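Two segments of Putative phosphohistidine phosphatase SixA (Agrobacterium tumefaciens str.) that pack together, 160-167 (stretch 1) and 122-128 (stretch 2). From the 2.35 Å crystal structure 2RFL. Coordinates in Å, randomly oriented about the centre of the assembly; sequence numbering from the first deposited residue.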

# COMPACT_ATOMS: atom_id res chain seq x y z
N ARG A 160 -18.19 -9.06 0.74
CA ARG A 160 -16.98 -9.02 -0.10
C ARG A 160 -16.35 -7.64 -0.28
O ARG A 160 -17.06 -6.60 -0.22
CB ARG A 160 -17.22 -9.71 -1.47
CG ARG A 160 -17.94 -8.91 -2.56
CD ARG A 160 -18.20 -9.86 -3.73
NE ARG A 160 -19.09 -9.30 -4.73
CZ ARG A 160 -18.72 -8.82 -5.91
NH1 ARG A 160 -17.44 -8.83 -6.30
NH2 ARG A 160 -19.64 -8.34 -6.73
N TRP A 161 -15.02 -7.65 -0.51
CA TRP A 161 -14.23 -6.43 -0.87
C TRP A 161 -14.45 -5.98 -2.33
O TRP A 161 -14.35 -6.78 -3.25
CB TRP A 161 -12.72 -6.59 -0.59
CG TRP A 161 -12.33 -6.69 0.86
CD1 TRP A 161 -11.81 -7.77 1.50
CD2 TRP A 161 -12.42 -5.65 1.86
NE1 TRP A 161 -11.58 -7.49 2.82
CE2 TRP A 161 -11.95 -6.20 3.07
CE3 TRP A 161 -12.88 -4.32 1.85
CZ2 TRP A 161 -11.91 -5.45 4.27
CZ3 TRP A 161 -12.82 -3.58 3.05
CH2 TRP A 161 -12.36 -4.15 4.23
N ARG A 162 -14.73 -4.71 -2.54
CA ARG A 162 -14.84 -4.18 -3.93
C ARG A 162 -13.69 -3.20 -4.22
O ARG A 162 -13.44 -2.29 -3.42
CB ARG A 162 -16.17 -3.47 -4.17
CG ARG A 162 -17.42 -4.09 -3.54
CD ARG A 162 -17.77 -5.46 -4.08
NE ARG A 162 -17.65 -5.52 -5.53
CZ ARG A 162 -18.62 -5.16 -6.37
NH1 ARG A 162 -18.43 -5.23 -7.67
NH2 ARG A 162 -19.77 -4.73 -5.89
N LEU A 163 -13.00 -3.35 -5.35
CA LEU A 163 -12.04 -2.30 -5.73
C LEU A 163 -12.80 -1.13 -6.31
O LEU A 163 -13.69 -1.32 -7.14
CB LEU A 163 -11.00 -2.79 -6.73
CG LEU A 163 -10.01 -1.72 -7.17
CD1 LEU A 163 -8.74 -1.67 -6.32
CD2 LEU A 163 -9.66 -1.94 -8.63
N ILE A 164 -12.41 0.08 -5.92
CA ILE A 164 -13.25 1.30 -6.05
C ILE A 164 -12.50 2.40 -6.82
O ILE A 164 -13.13 3.35 -7.40
CB ILE A 164 -13.67 1.77 -4.60
CG1 ILE A 164 -14.83 0.95 -4.06
CG2 ILE A 164 -13.87 3.30 -4.43
CD1 ILE A 164 -16.18 1.36 -4.47
N ASP A 165 -11.16 2.27 -6.80
CA ASP A 165 -10.19 3.13 -7.49
C ASP A 165 -8.76 2.52 -7.45
O ASP A 165 -8.40 1.80 -6.53
CB ASP A 165 -10.19 4.54 -6.87
CG ASP A 165 -9.68 5.63 -7.83
OD1 ASP A 165 -9.26 5.31 -8.98
OD2 ASP A 165 -9.72 6.83 -7.44
N PHE A 166 -7.96 2.82 -8.46
CA PHE A 166 -6.54 2.47 -8.46
C PHE A 166 -5.68 3.62 -8.99
O PHE A 166 -6.00 4.19 -10.04
CB PHE A 166 -6.30 1.20 -9.27
CG PHE A 166 -5.04 0.47 -8.89
CD1 PHE A 166 -3.78 0.92 -9.31
CD2 PHE A 166 -5.10 -0.68 -8.11
CE1 PHE A 166 -2.61 0.24 -8.95
CE2 PHE A 166 -3.93 -1.36 -7.74
CZ PHE A 166 -2.68 -0.90 -8.17
N LEU A 167 -4.60 3.96 -8.28
CA LEU A 167 -3.63 4.95 -8.75
C LEU A 167 -2.29 4.36 -9.19
O LEU A 167 -1.67 3.61 -8.45
CB LEU A 167 -3.44 6.09 -7.73
CG LEU A 167 -4.70 6.90 -7.37
CD1 LEU A 167 -4.51 7.87 -6.22
CD2 LEU A 167 -5.34 7.62 -8.61
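Stretch 2 (122-128) TLEAMIG

Stretch 2 is the last part of a helix that begins earlier in the chain; it runs through Ile 127 and leaves helical geometry at Gly 128. It lies across the strand 162-167 with the two axes 9.0 Å apart at closest approach and their N-to-C directions at 116°, so the helix crosses the strand obliquely, somewhat more against its direction than with it. The backbones come nearest just before the strand begins, where the CA atoms of Trp 161 and Met 126 are 5.6 Å apart.

No hydrogen bond joins the two segments directly, and the contact rests mainly on apolar packing. Along stretch 1, Trp 161 and Leu 163 point their CA-to-CB bonds toward the helix, while Arg 162 between them points away: the alternation of an extended chain supplies the side chains for one surface. Phe 166 points toward the helix as well. The helix answers with Leu 123, Met 126 and Ile 127, a spacing of three and four residues that gathers them on one side. Leu 123 serves two neighbours. Its CD1 lies 4.2 Å from Leu 163 CD1, and its CD2 lies 3.9 Å from Phe 166 CE2, at the edge of the ring and near its plane. Ile 127 has its CA-to-CB bond sideways to the strand, yet its CG2 still comes within 3.9 Å of Leu 163 CB and 3.8 Å of Leu 163 N, packing against backbone as well as side chain.

Met 126, here selenomethionine, packs against the other ring, that of Trp 161. Its CG is 3.8 Å from Trp 161 CD1, and its SE stands 4.8 Å from the centroid of the five-membered ring of Trp 161, in an oblique approach. With chi1 in m and chi2 and chi3 both t, the side chain runs extended from CA to CE.

The polar link is through a water. It donates to Ile 127 O at 3.2 Å and, weakly, to Trp 161 O at 3.4 Å; counting atoms elsewhere in the structure, it has more acceptors in reach than protons, so both bonds need not be made at once. Within the helix, Ile 127 N bonds to Leu 123 O at 2.9 Å and Gly 128 N to Glu 124 O at 2.7 Å, holding the final turn together. Gly 128 then takes a positive phi, and at its backbone angles a CB would be jammed against the carbonyl O of Ile 127. The rule here is local: glycine suits the helix exit, whereas the strand lies too far away to demand it.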

# COMPACT_ATOMS: atom_id res chain seq x y z
N THR A 122 -2.27 -9.99 -1.76
CA THR A 122 -3.31 -9.39 -0.95
C THR A 122 -4.48 -8.82 -1.74
O THR A 122 -5.64 -9.04 -1.38
CB THR A 122 -2.69 -8.32 -0.06
OG1 THR A 122 -1.46 -8.85 0.47
CG2 THR A 122 -3.64 -7.97 1.06
N LEU A 123 -4.19 -8.08 -2.80
CA LEU A 123 -5.28 -7.55 -3.63
C LEU A 123 -6.00 -8.69 -4.29
O LEU A 123 -7.24 -8.70 -4.30
CB LEU A 123 -4.74 -6.57 -4.67
CG LEU A 123 -5.68 -5.87 -5.66
CD1 LEU A 123 -6.77 -5.13 -4.88
CD2 LEU A 123 -4.90 -4.92 -6.59
N GLU A 124 -5.24 -9.66 -4.80
CA GLU A 124 -5.80 -10.83 -5.46
C GLU A 124 -6.78 -11.52 -4.50
O GLU A 124 -7.92 -11.78 -4.86
CB GLU A 124 -4.70 -11.79 -6.00
CG GLU A 124 -5.23 -12.90 -6.93
CD GLU A 124 -4.29 -14.12 -7.15
OE1 GLU A 124 -3.21 -14.25 -6.51
OE2 GLU A 124 -4.66 -14.98 -8.00
N ALA A 125 -6.33 -11.77 -3.27
CA ALA A 125 -7.13 -12.41 -2.20
C ALA A 125 -8.47 -11.77 -2.01
O ALA A 125 -9.43 -12.46 -1.70
CB ALA A 125 -6.37 -12.37 -0.88
N MSE A 126 -8.53 -10.46 -2.23
CA MSE A 126 -9.70 -9.62 -1.97
C MSE A 126 -10.64 -9.44 -3.19
O MSE A 126 -11.83 -9.39 -3.02
CB MSE A 126 -9.28 -8.25 -1.43
CG MSE A 126 -8.39 -8.23 -0.19
SE MSE A 126 -7.63 -6.40 0.19
CE MSE A 126 -6.68 -6.91 1.78
N ILE A 127 -10.10 -9.28 -4.39
CA ILE A 127 -10.90 -9.00 -5.60
C ILE A 127 -10.83 -10.12 -6.66
O ILE A 127 -11.61 -10.12 -7.63
CB ILE A 127 -10.58 -7.62 -6.26
CG1 ILE A 127 -9.19 -7.64 -6.93
CG2 ILE A 127 -10.71 -6.42 -5.27
CD1 ILE A 127 -9.01 -6.53 -7.94
N GLY A 128 -9.96 -11.09 -6.45
CA GLY A 128 -9.89 -12.27 -7.31
C GLY A 128 -8.92 -12.07 -8.44
O GLY A 128 -8.64 -10.95 -8.82
O HOH W 1 -14.07 -8.70 -6.09